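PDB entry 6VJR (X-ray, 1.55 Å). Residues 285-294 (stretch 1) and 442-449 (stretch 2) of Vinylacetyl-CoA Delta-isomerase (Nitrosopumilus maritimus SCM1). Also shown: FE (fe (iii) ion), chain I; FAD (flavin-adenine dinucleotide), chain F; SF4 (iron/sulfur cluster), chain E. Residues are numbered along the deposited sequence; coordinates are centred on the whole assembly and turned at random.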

# COMPACT_ATOMS: atom_id res chain seq x y z
N PHE A 285 -20.70 22.59 -1.65
CA PHE A 285 -21.30 21.42 -2.26
C PHE A 285 -20.38 20.21 -2.11
O PHE A 285 -20.79 19.13 -1.65
N THR A 286 -19.12 20.42 -2.50
CA THR A 286 -18.15 19.34 -2.39
C THR A 286 -17.88 18.94 -0.95
O THR A 286 -17.61 17.77 -0.68
N CYS A 287 -17.91 19.88 -0.02
CA CYS A 287 -17.75 19.57 1.39
C CYS A 287 -18.81 18.53 1.80
O CYS A 287 -18.47 17.52 2.41
N TYR A 288 -20.09 18.81 1.54
CA TYR A 288 -21.11 17.84 1.86
C TYR A 288 -20.89 16.54 1.10
O TYR A 288 -20.98 15.42 1.66
N HIS A 289 -20.75 16.67 -0.21
CA HIS A 289 -20.83 15.50 -1.06
C HIS A 289 -19.65 14.54 -0.83
O HIS A 289 -19.85 13.32 -0.90
N ARG A 290 -18.48 15.07 -0.50
CA ARG A 290 -17.29 14.25 -0.27
C ARG A 290 -17.47 13.33 0.94
O ARG A 290 -16.83 12.30 1.02
N ARG A 291 -18.41 13.62 1.85
CA ARG A 291 -18.71 12.64 2.89
C ARG A 291 -20.08 11.97 2.77
O ARG A 291 -20.41 11.09 3.58
N SER A 292 -20.83 12.27 1.70
CA SER A 292 -21.95 11.44 1.29
C SER A 292 -21.50 10.07 0.81
O SER A 292 -22.33 9.14 0.75
N TYR A 293 -20.20 9.95 0.52
CA TYR A 293 -19.60 8.68 0.10
C TYR A 293 -19.62 7.60 1.19
O TYR A 293 -19.23 6.48 0.92
N VAL A 294 -20.16 7.90 2.37
CA VAL A 294 -20.60 6.86 3.28
C VAL A 294 -21.55 5.86 2.58
O VAL A 294 -21.63 4.69 2.95
N THR A 442 -15.60 3.73 -10.32
CA THR A 442 -15.26 4.96 -11.00
C THR A 442 -15.92 6.21 -10.40
O THR A 442 -15.30 7.29 -10.38
N GLU A 443 -17.16 6.11 -9.90
CA GLU A 443 -17.76 7.26 -9.26
C GLU A 443 -17.10 7.51 -7.89
O GLU A 443 -16.94 8.65 -7.49
N SER A 444 -16.64 6.45 -7.21
CA SER A 444 -15.81 6.65 -6.02
C SER A 444 -14.57 7.48 -6.36
O SER A 444 -14.12 8.33 -5.61
N MET A 445 -13.97 7.20 -7.51
CA MET A 445 -12.81 7.94 -7.98
C MET A 445 -13.11 9.42 -8.28
O MET A 445 -12.35 10.28 -7.83
N HIS A 446 -14.19 9.70 -9.03
CA HIS A 446 -14.38 11.04 -9.61
C HIS A 446 -15.52 11.87 -8.99
O HIS A 446 -15.58 13.08 -9.17
N GLY A 447 -16.43 11.22 -8.33
CA GLY A 447 -17.57 11.94 -7.78
C GLY A 447 -17.17 13.04 -6.77
O GLY A 447 -16.31 12.85 -5.92
N ALA A 448 -17.74 14.24 -6.93
CA ALA A 448 -17.35 15.46 -6.21
C ALA A 448 -15.87 15.82 -6.39
O ALA A 448 -15.26 16.50 -5.55
N GLY A 449 -15.31 15.40 -7.51
CA GLY A 449 -13.97 15.78 -7.88
C GLY A 449 -13.00 14.60 -7.83
O GLY A 449 -13.04 13.72 -6.98

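An iron(III) ion ties the two stretches together, and the side chains around it are best understood as its ligands. From the helix of stretch 1, His289 points toward stretch 2 with chi1 t (-159°), which places NE2 2.3 Å from FE; its ND1 is hydrogen-bonded elsewhere in the structure, so both ring nitrogens are used. Tyr293, also directed toward stretch 2, adopts chi1 m with chi2 at -88° and carries its OH to 2.0 Å from FE. The CA-to-CB bond of Glu443 points sideways relative to stretch 1, yet chi1 t and an off-well chi2 of -97° bring OE2 to 1.9 Å from FE. One further ligand comes from elsewhere in the structure. Tyr293 OH and Glu443 OE2 are 2.6 Å apart because they share the metal, not a hydrogen bond. The aliphatic part of Glu443 also meets the flavin, with CG 3.4 Å from FAD C7.

Beside this site, Ala448 has the largest area covered by the other stretch. Its CB lies 3.7 Å from His289 CD2, at the edge of the imidazole, 3.8 Å from Arg290 CG, 4.3 Å from Tyr293 CE2 and 4.3 Å from Thr286 CG2, so a single methyl packs against four larger side chains. Thr286, chi1 p, turns CG2 to within 3.8 Å of Ala448 O, while its OG1 is satisfied elsewhere.

Arg290 starts sideways, but its m, t, t chain extends the guanidinium to the turn spanning His446 to Gly449. There NE and NH2 both donate to Ala448 O, at 2.8 Å and 2.7 Å, a forked grip on one carbonyl along the guanidinium edge.

Glycine suits the two turn positions on either side of Ala448 in sequence. At Gly447 an ideal CB would sit 1.9 Å from Tyr293 OH; at Gly449 it would lie 2.8 Å from Arg290 NH2, and the backbone angles there call for glycine by themselves.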

# COMPACT_ATOMS: atom_id res chain seq x y z
CB PHE A 285 -21.64 21.64 -3.72
CG PHE A 285 -22.02 20.35 -4.41
CD1 PHE A 285 -23.22 19.73 -4.12
CD2 PHE A 285 -21.07 19.67 -5.15
CE1 PHE A 285 -23.56 18.55 -4.73
CE2 PHE A 285 -21.39 18.45 -5.74
CZ PHE A 285 -22.61 17.88 -5.51
CB THR A 286 -16.86 19.58 -3.18
OG1 THR A 286 -16.18 20.74 -2.69
CG2 THR A 286 -17.13 19.67 -4.67
CB CYS A 287 -17.91 20.85 2.20
SG CYS A 287 -17.70 20.64 3.98
CB TYR A 288 -22.50 18.36 1.53
CG TYR A 288 -23.05 19.47 2.43
CD1 TYR A 288 -23.37 19.25 3.76
CD2 TYR A 288 -23.17 20.76 1.96
CE1 TYR A 288 -23.86 20.26 4.55
CE2 TYR A 288 -23.68 21.78 2.74
CZ TYR A 288 -23.95 21.55 4.07
OH TYR A 288 -24.46 22.56 4.85
CB HIS A 289 -21.02 15.85 -2.52
CG HIS A 289 -21.60 14.71 -3.29
ND1 HIS A 289 -22.84 14.16 -3.03
CD2 HIS A 289 -21.06 13.97 -4.27
CE1 HIS A 289 -22.99 13.10 -3.86
NE2 HIS A 289 -21.91 12.98 -4.63
CB ARG A 290 -16.04 15.14 -0.17
CG ARG A 290 -15.60 15.54 -1.57
CD ARG A 290 -14.43 16.47 -1.64
NE ARG A 290 -14.17 16.85 -3.02
CZ ARG A 290 -13.53 17.95 -3.38
NH1 ARG A 290 -12.85 18.64 -2.49
NH2 ARG A 290 -13.62 18.38 -4.61
CB ARG A 291 -18.42 13.11 4.30
CG ARG A 291 -19.04 14.39 4.77
CD ARG A 291 -20.47 14.26 5.35
NE ARG A 291 -21.50 14.38 4.33
CZ ARG A 291 -22.81 14.65 4.59
NH1 ARG A 291 -23.29 14.67 5.85
NH2 ARG A 291 -23.63 14.85 3.58
CB SER A 292 -22.83 12.19 0.30
OG SER A 292 -23.54 13.21 1.01
CB TYR A 293 -18.19 8.82 -0.52
CG TYR A 293 -18.34 9.51 -1.85
CD1 TYR A 293 -18.57 8.77 -3.00
CD2 TYR A 293 -18.30 10.88 -1.96
CE1 TYR A 293 -18.85 9.36 -4.21
CE2 TYR A 293 -18.57 11.51 -3.16
CZ TYR A 293 -18.89 10.74 -4.26
OH TYR A 293 -19.26 11.35 -5.40
CB VAL A 294 -21.24 7.50 4.50
CG1 VAL A 294 -22.08 6.53 5.32
CG2 VAL A 294 -20.17 8.15 5.34
CB THR A 442 -15.52 4.79 -12.50
OG1 THR A 442 -14.98 3.54 -12.94
CG2 THR A 442 -14.80 5.88 -13.27
CB GLU A 443 -19.26 7.11 -9.11
CG GLU A 443 -19.90 8.49 -8.96
CD GLU A 443 -20.18 8.94 -7.57
OE1 GLU A 443 -20.22 8.04 -6.69
OE2 GLU A 443 -20.45 10.16 -7.41
CB SER A 444 -15.45 5.31 -5.36
OG SER A 444 -16.62 4.73 -4.79
CB MET A 445 -12.26 7.26 -9.24
CG MET A 445 -11.06 7.93 -9.94
SD MET A 445 -9.63 8.09 -8.88
CE MET A 445 -9.05 6.39 -8.83
CB HIS A 446 -14.60 10.97 -11.12
CG HIS A 446 -13.33 10.61 -11.83
ND1 HIS A 446 -12.22 11.42 -11.76
CD2 HIS A 446 -12.96 9.52 -12.49
CE1 HIS A 446 -11.23 10.86 -12.44
NE2 HIS A 446 -11.65 9.69 -12.91
CB ALA A 448 -17.64 15.36 -4.74
FE FE I . -21.13 11.40 -6.08
PA FAD F . -11.27 15.57 -15.66
O1A FAD F . -11.37 16.89 -15.01
O2A FAD F . -11.12 15.54 -17.13
O5B FAD F . -10.16 14.77 -14.85
C5B FAD F . -9.24 13.85 -15.51
C4B FAD F . -7.90 13.97 -14.84
O4B FAD F . -7.30 15.24 -15.19
C3B FAD F . -7.88 13.89 -13.31
O3B FAD F . -6.71 13.20 -12.86
C2B FAD F . -7.81 15.36 -12.89
O2B FAD F . -7.27 15.63 -11.61
C1B FAD F . -6.93 15.93 -14.01
N9A FAD F . -7.17 17.35 -14.26
C8A FAD F . -8.27 17.98 -14.79
N7A FAD F . -8.16 19.28 -14.92
C5A FAD F . -6.89 19.54 -14.42
C6A FAD F . -6.17 20.74 -14.28
N6A FAD F . -6.63 21.92 -14.70
N1A FAD F . -4.95 20.67 -13.69
C2A FAD F . -4.49 19.46 -13.32
N3A FAD F . -5.06 18.26 -13.43
C4A FAD F . -6.28 18.36 -13.99
N1 FAD F . -21.26 15.72 -11.54
C2 FAD F . -22.42 16.44 -11.35
O2 FAD F . -22.46 17.68 -11.44
N3 FAD F . -23.56 15.76 -10.97
C4 FAD F . -23.69 14.41 -10.80
O4 FAD F . -24.77 13.89 -10.57
C4X FAD F . -22.48 13.66 -11.10
N5 FAD F . -22.52 12.33 -10.99
C5X FAD F . -21.45 11.63 -11.50
C6 FAD F . -21.52 10.23 -11.63
C7 FAD F . -20.48 9.49 -12.17
C7M FAD F . -20.64 8.01 -12.39
C8 FAD F . -19.26 10.14 -12.47
C8M FAD F . -18.08 9.35 -12.96
C9 FAD F . -19.13 11.49 -12.27
C9A FAD F . -20.23 12.26 -11.82
N10 FAD F . -20.18 13.65 -11.72
C10 FAD F . -21.31 14.41 -11.46
C1' FAD F . -18.99 14.29 -12.33
C2' FAD F . -17.73 14.37 -11.51
O2' FAD F . -17.87 15.45 -10.59
C3' FAD F . -16.52 14.60 -12.43
O3' FAD F . -16.34 13.39 -13.14
C4' FAD F . -15.25 15.09 -11.73
O4' FAD F . -15.40 16.44 -11.28
C5' FAD F . -14.02 15.02 -12.63
O5' FAD F . -14.25 15.79 -13.80
P FAD F . -14.08 15.17 -15.22
O1P FAD F . -14.89 13.97 -15.39
O2P FAD F . -14.24 16.28 -16.18
O3P FAD F . -12.56 14.66 -15.32
FE1 SF4 E . -23.33 9.74 -4.80
FE2 SF4 E . -23.51 7.29 -3.57
FE3 SF4 E . -25.10 7.85 -5.55
FE4 SF4 E . -25.55 8.96 -3.15
S1 SF4 E . -25.79 6.80 -3.68
S2 SF4 E . -25.57 10.07 -5.22
S3 SF4 E . -23.35 9.34 -2.49
S4 SF4 E . -22.83 7.77 -5.70